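Local atomic coordinates of phage integrase/site-specific recombinase (Haloarcula marismortui, PDB entry 3NRW), a protein that probably binds DNA and takes part in its integration and site-specific recombination, and is represented here by its N-terminal, all-helical core-binding domain. Residues 55-58 with 59-63; 69-72 with 73-77; 40-43 with 44-48; 82-85 with 86-90; 49-52 with 53-56. One frame throughout, in Å; residues are numbered along the deposited sequence.

In the fold
All five contacts are local, formed between neighbouring turns or round a cap of the all-helical core-binding domain. Contact 4, in the middle of helix 73-92, lies nearest the centre of the chain and is largely apolar inside, with polar groups on its outer side. Contact 2, where the same helix starts, is a surface contact with little more than a backbone bond and a valine. Contacts 3, 5 and 1 run in series from the end of helix 26-45 through the linking loop into helix 56-67. Contacts 1 and 3 each lay a charged chain over a tryptophan, and a salt bridge from E61 to R46 joins them; in contact 5 a selenomethionine reaches the interior, against contact 4.

Contact 1 (55-58 with 59-63); sequences TGWK and LDEYE
The indole of W57 carries the side chain of E61 on one face, and a water sits at its edge, in the ring plane. CG of E61 stands over the five-membered ring, 4.0 Å from CG to the centroid of the W57 ring, in a CH-pi contact 22° off the normal. Further out the carboxylate lies nearly flat on the six-membered part: its plane is only 9° from that of the indole, and E61 OE2 comes to 3.7 Å from W57 CZ2. Two torsions bring this about. W57 holds CG anti to its own nitrogen, which swings the ring along the helix, and E61 folds back at chi2. The water closes the arrangement, accepting from W57 NE1 at 3.0 Å and donating to E61 OE1.

Beneath these side chains the first turn of helix 56-67 is built by successive backbone bonds, beginning with L59 N to T55 O at 2.9 Å. T55 is the N-cap: its OG1 accepts from K58 N at 3.2 Å in an almost straight bond (171°), supplying an acceptor to an amide that has no preceding turn to bond to. L59 and Y62 are buried, L59 against L87 of helix 73-92 and Y62 edge-to-face with F39 and W42.

Outside this turn, E61 OE1 is also paired with R46, just beyond the end of helix 26-45. That arginine, and to a lesser extent the water, would be expected to favour the charged form of the carboxylate, while the flat stack on W57 limits its rotation.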
# COMPACT_ATOMS: atom_id res chain seq x y z
N THR A 55 4.51 -3.12 -9.95
CA THR A 55 5.84 -3.65 -10.23
C THR A 55 6.86 -2.87 -9.41
O THR A 55 6.52 -1.87 -8.78
CB THR A 55 6.23 -3.45 -11.71
OG1 THR A 55 6.27 -2.05 -12.00
CG2 THR A 55 5.24 -4.14 -12.63
N GLY A 56 8.11 -3.32 -9.44
CA GLY A 56 9.15 -2.61 -8.71
C GLY A 56 9.25 -1.18 -9.21
O GLY A 56 9.48 -0.25 -8.42
N TRP A 57 9.09 -0.99 -10.51
CA TRP A 57 9.15 0.35 -11.09
C TRP A 57 8.05 1.24 -10.55
O TRP A 57 8.31 2.36 -10.11
CB TRP A 57 9.07 0.28 -12.63
CG TRP A 57 8.85 1.63 -13.28
CD1 TRP A 57 7.67 2.13 -13.76
CD2 TRP A 57 9.84 2.65 -13.52
NE1 TRP A 57 7.86 3.39 -14.27
CE2 TRP A 57 9.18 3.73 -14.14
CE3 TRP A 57 11.21 2.75 -13.26
CZ2 TRP A 57 9.85 4.90 -14.51
CZ3 TRP A 57 11.88 3.91 -13.63
CH2 TRP A 57 11.20 4.97 -14.25
N LYS A 58 6.81 0.75 -10.57
CA LYS A 58 5.69 1.55 -10.08
C LYS A 58 5.84 1.85 -8.60
O LYS A 58 5.53 2.96 -8.15
CB LYS A 58 4.37 0.82 -10.35
CG LYS A 58 4.11 0.57 -11.83
CD LYS A 58 2.79 -0.16 -12.05
CE LYS A 58 2.62 -0.55 -13.51
NZ LYS A 58 2.66 0.65 -14.39
N LEU A 59 6.33 0.89 -7.83
CA LEU A 59 6.53 1.10 -6.39
C LEU A 59 7.58 2.18 -6.16
O LEU A 59 7.44 3.01 -5.25
CB LEU A 59 6.94 -0.20 -5.70
CG LEU A 59 5.86 -1.27 -5.60
CD1 LEU A 59 6.44 -2.53 -4.97
CD2 LEU A 59 4.69 -0.76 -4.78
N ASP A 60 8.64 2.17 -6.97
CA ASP A 60 9.70 3.17 -6.84
C ASP A 60 9.15 4.55 -7.22
O ASP A 60 9.54 5.56 -6.64
CB ASP A 60 10.89 2.82 -7.74
CG ASP A 60 12.03 3.82 -7.62
OD1 ASP A 60 12.78 3.76 -6.62
OD2 ASP A 60 12.16 4.69 -8.51
N GLU A 61 8.27 4.58 -8.22
CA GLU A 61 7.67 5.84 -8.64
C GLU A 61 6.88 6.40 -7.48
O GLU A 61 6.94 7.59 -7.19
CB GLU A 61 6.74 5.61 -9.84
CG GLU A 61 7.47 5.39 -11.15
CD GLU A 61 7.90 6.69 -11.81
OE1 GLU A 61 7.05 7.31 -12.49
OE2 GLU A 61 9.07 7.09 -11.64
N TYR A 62 6.13 5.53 -6.80
CA TYR A 62 5.33 5.98 -5.68
C TYR A 62 6.21 6.51 -4.56
O TYR A 62 5.95 7.58 -4.00
CB TYR A 62 4.46 4.85 -5.13
CG TYR A 62 3.63 5.29 -3.95
CD1 TYR A 62 3.91 4.85 -2.66
CD2 TYR A 62 2.58 6.20 -4.12
CE1 TYR A 62 3.17 5.30 -1.57
CE2 TYR A 62 1.84 6.65 -3.04
CZ TYR A 62 2.14 6.20 -1.76
OH TYR A 62 1.40 6.64 -0.70
N GLU A 63 7.26 5.77 -4.23
CA GLU A 63 8.15 6.20 -3.16
C GLU A 63 8.72 7.58 -3.44
O GLU A 63 8.74 8.45 -2.57
CB GLU A 63 9.28 5.20 -2.99
CG GLU A 63 10.26 5.58 -1.89
CD GLU A 63 11.38 4.58 -1.74
OE1 GLU A 63 12.28 4.84 -0.91
OE2 GLU A 63 11.35 3.55 -2.44
O HOH W 1 6.36 5.90 -15.00

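Contact 2 (69-72 with 73-77)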
# COMPACT_ATOMS: atom_id res chain seq x y z
N SER A 69 6.89 15.12 -1.19
CA SER A 69 5.87 15.83 -0.42
C SER A 69 6.52 16.55 0.75
O SER A 69 7.75 16.56 0.87
CB SER A 69 4.80 14.86 0.09
OG SER A 69 5.32 14.00 1.10
N ASP A 70 5.71 17.13 1.63
CA ASP A 70 6.23 17.86 2.79
C ASP A 70 6.33 16.97 4.03
O ASP A 70 6.57 17.47 5.14
CB ASP A 70 5.33 19.07 3.09
CG ASP A 70 5.44 20.14 2.02
OD1 ASP A 70 4.41 20.79 1.73
OD2 ASP A 70 6.55 20.35 1.49
N VAL A 71 6.17 15.67 3.85
CA VAL A 71 6.24 14.72 4.95
C VAL A 71 7.66 14.52 5.46
O VAL A 71 8.62 14.61 4.69
CB VAL A 71 5.66 13.35 4.52
CG1 VAL A 71 6.58 12.67 3.52
CG2 VAL A 71 5.45 12.49 5.72
N SER A 72 7.80 14.26 6.76
CA SER A 72 9.10 14.02 7.40
C SER A 72 9.57 12.61 7.07
O SER A 72 8.76 11.72 6.78
CB SER A 72 8.99 14.14 8.93
OG SER A 72 8.65 15.45 9.35
N PRO A 73 10.89 12.37 7.14
CA PRO A 73 11.42 11.03 6.85
C PRO A 73 10.79 9.95 7.72
O PRO A 73 10.48 8.86 7.24
CB PRO A 73 12.93 11.20 7.10
CG PRO A 73 12.98 12.31 8.12
CD PRO A 73 11.96 13.28 7.59
N ALA A 74 10.59 10.26 9.00
CA ALA A 74 10.00 9.31 9.94
C ALA A 74 8.58 8.94 9.52
O ALA A 74 8.17 7.78 9.63
CB ALA A 74 9.99 9.91 11.34
N THR A 75 7.83 9.93 9.05
CA THR A 75 6.46 9.69 8.62
C THR A 75 6.46 8.88 7.33
O THR A 75 5.63 7.99 7.14
CB THR A 75 5.73 11.03 8.40
OG1 THR A 75 5.83 11.82 9.60
CG2 THR A 75 4.26 10.79 8.06
N LEU A 76 7.40 9.18 6.44
CA LEU A 76 7.50 8.47 5.17
C LEU A 76 7.84 7.00 5.39
O LEU A 76 7.30 6.12 4.71
CB LEU A 76 8.57 9.12 4.29
CG LEU A 76 8.82 8.44 2.94
CD1 LEU A 76 7.51 8.33 2.17
CD2 LEU A 76 9.85 9.23 2.14
N ASN A 77 8.74 6.74 6.34
CA ASN A 77 9.15 5.38 6.66
C ASN A 77 7.96 4.55 7.13
O ASN A 77 7.80 3.40 6.71
CB ASN A 77 10.22 5.39 7.76
CG ASN A 77 11.50 6.08 7.33
OD1 ASN A 77 12.47 6.14 8.09
ND2 ASN A 77 11.52 6.61 6.10
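P73 opens the helix directly behind S72, the N-cap residue. Its ring atom CD packs closely on the serine side chain, S72 CB lying 3.4 Å from P73 CD, as is usual for a residue that precedes proline. Having no amide hydrogen, the proline loses nothing by standing in the first turn, where a backbone N-H would find no carbonyl of an earlier turn.

T75, two residues on, lies next to V71, but the modelled separation of their side chains is too short to be interpreted. Its OG1 passes 4.0 Å from S72 CB, a simple van der Waals approach. L76 N donates to S72 O at 2.9 Å, with an angle of 159° at the hydrogen, and closes the first helical turn. The CB of L76 also meets V71 CG1 at 4.1 Å, the two side chains crossing at about a right angle; with chi1 70°, CG1 lies between the backbone N and carbonyl carbon of the valine, on the side of the leucine. N77 carries the helix on through a bond from its N to P73 O.

Before the cap, V71 N makes a weak bond to S69 OG, 3.3 Å long, and S69 OG is also hydrogen-bonded to R66 O at the end of the preceding helix. The serine at the N-cap followed by proline at N1 is a familiar helix start; here the S72 side chain makes no capping bond, and the arrangement opens helix 73-92 after its short link from helix 56-67.

Contact 3 (40-43 with 44-48); sequences VEWA and EERDI
R46 lies across the indole of W42, its CG over the five-membered ring, 4.0 Å from CG to the centroid of the W42 ring and 15° off the normal. Bends at chi2 and chi3 carry the arginine on over the rest of the indole, where R46 CZ stands 4.0 Å from W42 CZ2; the guanidinium is inclined by 41° to the ring, too much for a flat stack. At the far end of the indole I48 CD1 reaches W42 CZ3 at 3.7 Å, while I48 CB rests on A43 CB.

I48 can turn back on the helix because helix 26-45 ends in a Schellman motif. D47, with positive phi, is the C-prime residue: I48 N donates to A43 O at 2.9 Å, and D47 N to E44 O at 3.1 Å. The bonds from R46 N to W42 O and A43 O are both weak, as the helix opens here. One turn earlier E44 runs alongside V40, its OE2 3.5 Å from V40 CG1.

Farther out, R46 NH2 forms a salt bridge with E61 of helix 56-67, consistent with the guanidinium's place across the tryptophan. The ring of F65 meets that of W42 at about 35°, and I48 leans on L54 in the following loop.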
# COMPACT_ATOMS: atom_id res chain seq x y z
N VAL A 40 -3.77 5.00 -2.77
CA VAL A 40 -4.98 4.76 -3.56
C VAL A 40 -5.24 5.89 -4.54
O VAL A 40 -5.51 5.64 -5.72
CB VAL A 40 -6.21 4.56 -2.65
CG1 VAL A 40 -7.47 4.43 -3.50
CG2 VAL A 40 -6.03 3.30 -1.82
N GLU A 41 -5.14 7.14 -4.09
CA GLU A 41 -5.38 8.27 -4.99
C GLU A 41 -4.31 8.31 -6.08
O GLU A 41 -4.63 8.54 -7.25
CB GLU A 41 -5.40 9.59 -4.21
CG GLU A 41 -4.29 9.75 -3.20
CD GLU A 41 -4.32 11.10 -2.50
OE1 GLU A 41 -4.28 12.13 -3.21
OE2 GLU A 41 -4.38 11.13 -1.25
N TRP A 42 -3.06 8.08 -5.71
CA TRP A 42 -1.96 8.07 -6.66
C TRP A 42 -2.16 6.96 -7.70
O TRP A 42 -2.06 7.20 -8.90
CB TRP A 42 -0.63 7.86 -5.93
CG TRP A 42 0.57 7.71 -6.85
CD1 TRP A 42 1.35 8.72 -7.36
CD2 TRP A 42 1.13 6.49 -7.33
NE1 TRP A 42 2.36 8.19 -8.13
CE2 TRP A 42 2.25 6.83 -8.13
CE3 TRP A 42 0.80 5.14 -7.17
CZ2 TRP A 42 3.03 5.86 -8.77
CZ3 TRP A 42 1.58 4.17 -7.81
CH2 TRP A 42 2.69 4.54 -8.59
N ALA A 43 -2.44 5.75 -7.23
CA ALA A 43 -2.64 4.62 -8.14
C ALA A 43 -3.82 4.86 -9.07
O ALA A 43 -3.72 4.61 -10.28
CB ALA A 43 -2.85 3.33 -7.34
N GLU A 44 -4.94 5.35 -8.54
CA GLU A 44 -6.11 5.60 -9.37
C GLU A 44 -5.80 6.65 -10.43
O GLU A 44 -6.21 6.51 -11.58
CB GLU A 44 -7.30 6.06 -8.52
CG GLU A 44 -7.80 4.99 -7.53
CD GLU A 44 -9.05 5.42 -6.79
OE1 GLU A 44 -9.39 6.62 -6.83
OE2 GLU A 44 -9.70 4.55 -6.16
N GLU A 45 -5.08 7.70 -10.05
CA GLU A 45 -4.74 8.75 -11.01
C GLU A 45 -3.78 8.26 -12.09
O GLU A 45 -3.76 8.80 -13.20
CB GLU A 45 -4.16 9.96 -10.29
CG GLU A 45 -5.24 10.80 -9.63
CD GLU A 45 -6.17 11.43 -10.65
OE1 GLU A 45 -7.27 11.87 -10.26
OE2 GLU A 45 -5.81 11.50 -11.84
N ARG A 46 -3.00 7.23 -11.77
CA ARG A 46 -2.04 6.65 -12.69
C ARG A 46 -2.65 5.48 -13.45
O ARG A 46 -1.94 4.69 -14.06
CB ARG A 46 -0.80 6.16 -11.93
CG ARG A 46 -0.02 7.25 -11.21
CD ARG A 46 0.44 8.33 -12.18
NE ARG A 46 1.86 8.64 -12.01
CZ ARG A 46 2.85 7.81 -12.30
NH1 ARG A 46 2.58 6.60 -12.78
NH2 ARG A 46 4.11 8.18 -12.12
N ASP A 47 -3.98 5.37 -13.38
CA ASP A 47 -4.73 4.32 -14.07
C ASP A 47 -4.37 2.88 -13.68
O ASP A 47 -4.40 1.98 -14.51
CB ASP A 47 -4.61 4.47 -15.59
CG ASP A 47 -5.01 5.85 -16.07
OD1 ASP A 47 -6.08 6.36 -15.65
OD2 ASP A 47 -4.27 6.43 -16.90
N ILE A 48 -4.02 2.67 -12.41
CA ILE A 48 -3.72 1.32 -11.93
C ILE A 48 -5.05 0.75 -11.44
O ILE A 48 -5.51 1.08 -10.35
CB ILE A 48 -2.71 1.36 -10.78
CG1 ILE A 48 -1.35 1.85 -11.31
CG2 ILE A 48 -2.58 -0.02 -10.11
CD1 ILE A 48 -0.32 2.15 -10.25

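Contact 4 (82-85 with 86-90); sequences TLKN and WLEYL
Regular helical bonds join T82-N85 to the next turn, each amide reaching the carbonyl four residues back, from W86 N to T82 O at 2.9 Å up to Y89 N to N85 O at 3.1 Å. On the inner side of this turn L83 CD1 meets the edge of the W86 indole near its plane, 3.6 Å from W86 CE3. The leucine's CG lies anti to its backbone N (chi1 174°), and chi2 of 57° then sets that methyl toward the ring and within 4.4 Å of L87 CG. L90 CD1 lies 3.9 Å above one face of the W86 indole, offset toward the rim.

Helix 73-92 is central to the helical bundle of the core-binding domain, and its inner face touches the other three helices: W86 gives its NE1 hydrogen to A12 O of helix 9-20 and meets F39 of helix 26-45, while L83 packs on Y62 of helix 56-67. The buried T82 OG1 is hydrogen-bonded to R35 NH1 of helix 26-45.

The outer side is polar. K84 and E88 have opposite charges, yet K84 NZ and E88 OE2 stand 4.6 Å apart, beyond a salt bridge. A water lies between them, donating to E88 OE2 at 3.1 Å and accepting weakly from K84 NZ at 3.4 Å.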
# COMPACT_ATOMS: atom_id res chain seq x y z
N THR A 82 3.80 0.45 6.08
CA THR A 82 2.42 0.03 6.01
C THR A 82 2.15 -0.45 4.59
O THR A 82 1.43 -1.43 4.39
CB THR A 82 1.45 1.17 6.39
OG1 THR A 82 1.44 1.33 7.82
CG2 THR A 82 0.03 0.85 5.92
N LEU A 83 2.73 0.23 3.60
CA LEU A 83 2.55 -0.18 2.21
C LEU A 83 3.10 -1.60 2.08
O LEU A 83 2.48 -2.47 1.46
CB LEU A 83 3.32 0.76 1.26
CG LEU A 83 3.34 0.37 -0.22
CD1 LEU A 83 1.91 0.24 -0.73
CD2 LEU A 83 4.10 1.41 -1.04
N LYS A 84 4.26 -1.83 2.67
CA LYS A 84 4.90 -3.14 2.63
C LYS A 84 4.02 -4.22 3.27
O LYS A 84 3.82 -5.29 2.70
CB LYS A 84 6.25 -3.09 3.36
CG LYS A 84 6.91 -4.45 3.53
CD LYS A 84 7.51 -4.94 2.23
CE LYS A 84 9.00 -4.67 2.17
NZ LYS A 84 9.75 -5.55 3.11
N ASN A 85 3.50 -3.95 4.47
CA ASN A 85 2.66 -4.92 5.16
C ASN A 85 1.38 -5.18 4.37
O ASN A 85 0.85 -6.30 4.37
CB ASN A 85 2.30 -4.42 6.56
CG ASN A 85 3.52 -4.21 7.42
OD1 ASN A 85 4.56 -4.84 7.19
ND2 ASN A 85 3.41 -3.35 8.41
N TRP A 86 0.89 -4.15 3.71
CA TRP A 86 -0.32 -4.28 2.91
C TRP A 86 -0.07 -5.26 1.77
O TRP A 86 -0.86 -6.18 1.56
CB TRP A 86 -0.72 -2.91 2.38
CG TRP A 86 -1.94 -2.87 1.53
CD1 TRP A 86 -3.06 -3.65 1.64
CD2 TRP A 86 -2.21 -1.91 0.51
NE1 TRP A 86 -4.02 -3.22 0.74
CE2 TRP A 86 -3.52 -2.16 0.04
CE3 TRP A 86 -1.47 -0.86 -0.05
CZ2 TRP A 86 -4.11 -1.38 -0.97
CZ3 TRP A 86 -2.06 -0.09 -1.06
CH2 TRP A 86 -3.36 -0.36 -1.50
N LEU A 87 1.02 -5.07 1.04
CA LEU A 87 1.34 -5.96 -0.07
C LEU A 87 1.59 -7.39 0.40
O LEU A 87 1.29 -8.34 -0.34
CB LEU A 87 2.54 -5.43 -0.86
CG LEU A 87 2.30 -4.07 -1.53
CD1 LEU A 87 3.51 -3.71 -2.37
CD2 LEU A 87 1.05 -4.13 -2.41
N GLU A 88 2.13 -7.56 1.60
CA GLU A 88 2.37 -8.91 2.13
C GLU A 88 1.02 -9.61 2.30
O GLU A 88 0.88 -10.79 1.98
CB GLU A 88 3.10 -8.86 3.47
CG GLU A 88 4.46 -8.19 3.38
CD GLU A 88 5.28 -8.32 4.65
OE1 GLU A 88 4.70 -8.27 5.76
OE2 GLU A 88 6.52 -8.46 4.55
N TYR A 89 0.03 -8.87 2.79
CA TYR A 89 -1.31 -9.41 2.98
C TYR A 89 -1.88 -9.81 1.63
O TYR A 89 -2.40 -10.92 1.46
CB TYR A 89 -2.22 -8.37 3.64
CG TYR A 89 -3.70 -8.72 3.60
CD1 TYR A 89 -4.18 -9.89 4.19
CD2 TYR A 89 -4.61 -7.88 2.95
CE1 TYR A 89 -5.53 -10.21 4.14
CE2 TYR A 89 -5.96 -8.20 2.89
CZ TYR A 89 -6.42 -9.37 3.49
OH TYR A 89 -7.75 -9.71 3.44
N LEU A 90 -1.79 -8.90 0.66
CA LEU A 90 -2.32 -9.18 -0.67
C LEU A 90 -1.61 -10.35 -1.35
O LEU A 90 -2.23 -11.10 -2.10
CB LEU A 90 -2.22 -7.93 -1.56
CG LEU A 90 -3.06 -6.73 -1.12
CD1 LEU A 90 -2.85 -5.60 -2.12
CD2 LEU A 90 -4.54 -7.09 -1.03
O HOH W 2 8.44 -8.48 2.12

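Contact 5 (49-52 with 53-56)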
# COMPACT_ATOMS: atom_id res chain seq x y z
N THR A 49 -5.67 -0.11 -12.25
CA THR A 49 -6.98 -0.68 -11.91
C THR A 49 -6.98 -1.98 -11.13
O THR A 49 -8.02 -2.40 -10.63
CB THR A 49 -7.83 -0.89 -13.18
OG1 THR A 49 -7.15 -1.79 -14.06
CG2 THR A 49 -8.06 0.44 -13.90
N ALA A 50 -5.83 -2.64 -11.04
CA ALA A 50 -5.71 -3.90 -10.31
C ALA A 50 -4.36 -3.89 -9.61
O ALA A 50 -3.35 -3.52 -10.21
CB ALA A 50 -5.80 -5.08 -11.27
N MSE A 51 -4.33 -4.30 -8.35
CA MSE A 51 -3.09 -4.29 -7.61
C MSE A 51 -2.02 -5.19 -8.22
O MSE A 51 -0.82 -4.93 -8.08
CB MSE A 51 -3.33 -4.68 -6.15
CG MSE A 51 -4.11 -3.64 -5.36
SE MSE A 51 -3.18 -1.92 -5.18
CE MSE A 51 -1.95 -2.38 -3.74
N ARG A 52 -2.43 -6.25 -8.92
CA ARG A 52 -1.47 -7.15 -9.53
C ARG A 52 -0.62 -6.44 -10.59
O ARG A 52 0.46 -6.91 -10.95
CB ARG A 52 -2.19 -8.35 -10.16
CG ARG A 52 -1.28 -9.49 -10.56
CD ARG A 52 -2.06 -10.59 -11.25
NE ARG A 52 -3.11 -11.15 -10.40
CZ ARG A 52 -2.90 -11.90 -9.32
NH1 ARG A 52 -1.67 -12.20 -8.95
NH2 ARG A 52 -3.93 -12.38 -8.64
N GLU A 53 -1.11 -5.30 -11.07
CA GLU A 53 -0.40 -4.51 -12.08
C GLU A 53 0.86 -3.84 -11.53
O GLU A 53 1.72 -3.41 -12.29
CB GLU A 53 -1.33 -3.45 -12.67
CG GLU A 53 -2.50 -4.03 -13.46
CD GLU A 53 -3.48 -2.97 -13.93
OE1 GLU A 53 -4.41 -3.32 -14.69
OE2 GLU A 53 -3.34 -1.80 -13.54
N LEU A 54 0.95 -3.76 -10.21
CA LEU A 54 2.12 -3.14 -9.58
C LEU A 54 3.41 -3.88 -9.89
O LEU A 54 3.41 -5.10 -10.08
CB LEU A 54 1.92 -3.07 -8.07
CG LEU A 54 0.87 -2.07 -7.60
CD1 LEU A 54 0.71 -2.19 -6.09
CD2 LEU A 54 1.29 -0.65 -7.99
N THR A 55 4.51 -3.12 -9.95
CA THR A 55 5.84 -3.65 -10.23
C THR A 55 6.86 -2.87 -9.41
O THR A 55 6.52 -1.87 -8.78
CB THR A 55 6.23 -3.45 -11.71
OG1 THR A 55 6.27 -2.05 -12.00
CG2 THR A 55 5.24 -4.14 -12.63
N GLY A 56 8.11 -3.32 -9.44
CA GLY A 56 9.15 -2.61 -8.71
C GLY A 56 9.25 -1.18 -9.21
O GLY A 56 9.48 -0.25 -8.42
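A short 3-10 turn at residues 51-53 forms the middle of the loop that leads from helix 26-45 to helix 56-67. Two i to i+3 bonds define it: E53 N donates to A50 O at 3.0 Å, and L54 N to M51 O, also at 3.0 Å. In both, the donor stands well above the carbonyl plane, 50° and 53° out of it, away from the lone pairs, consistent with the tight winding of a 3-10 turn.

E53 folds back over the beginning of the loop. Its CG is anti to the carbonyl carbon (chi1 -66°), with an extended chain beyond CG that sets the carboxylate beside T49, where it is shared between two donors. OE2 of E53 takes a weak bond from T49 N, 3.2 Å long, while E53 OE1 takes another weak one from T49 OG1, also at 3.2 Å. Both oxygens are thus engaged, though neither firmly, one by the T49 backbone and one by its hydroxyl. The aliphatic part of E53 passes A50, with E53 CG 4.1 Å from A50 CB; the amide of A50 is buried beneath it and has no hydrogen-bond partner.

On the inner side the selenomethionine M51 and L54 run side by side in the same direction, M51 CE touching L54 CD1 at 3.6 Å.

R52 NH2 is hydrogen-bonded to the carbonyls of D94, after helix 73-92, and P5, before helix 9-20. The apolar pair packs against the helices: M51 reaches W86, L87 and L90 of helix 73-92 and A12 of helix 9-20, and both M51 and L54 touch F39 of helix 26-45.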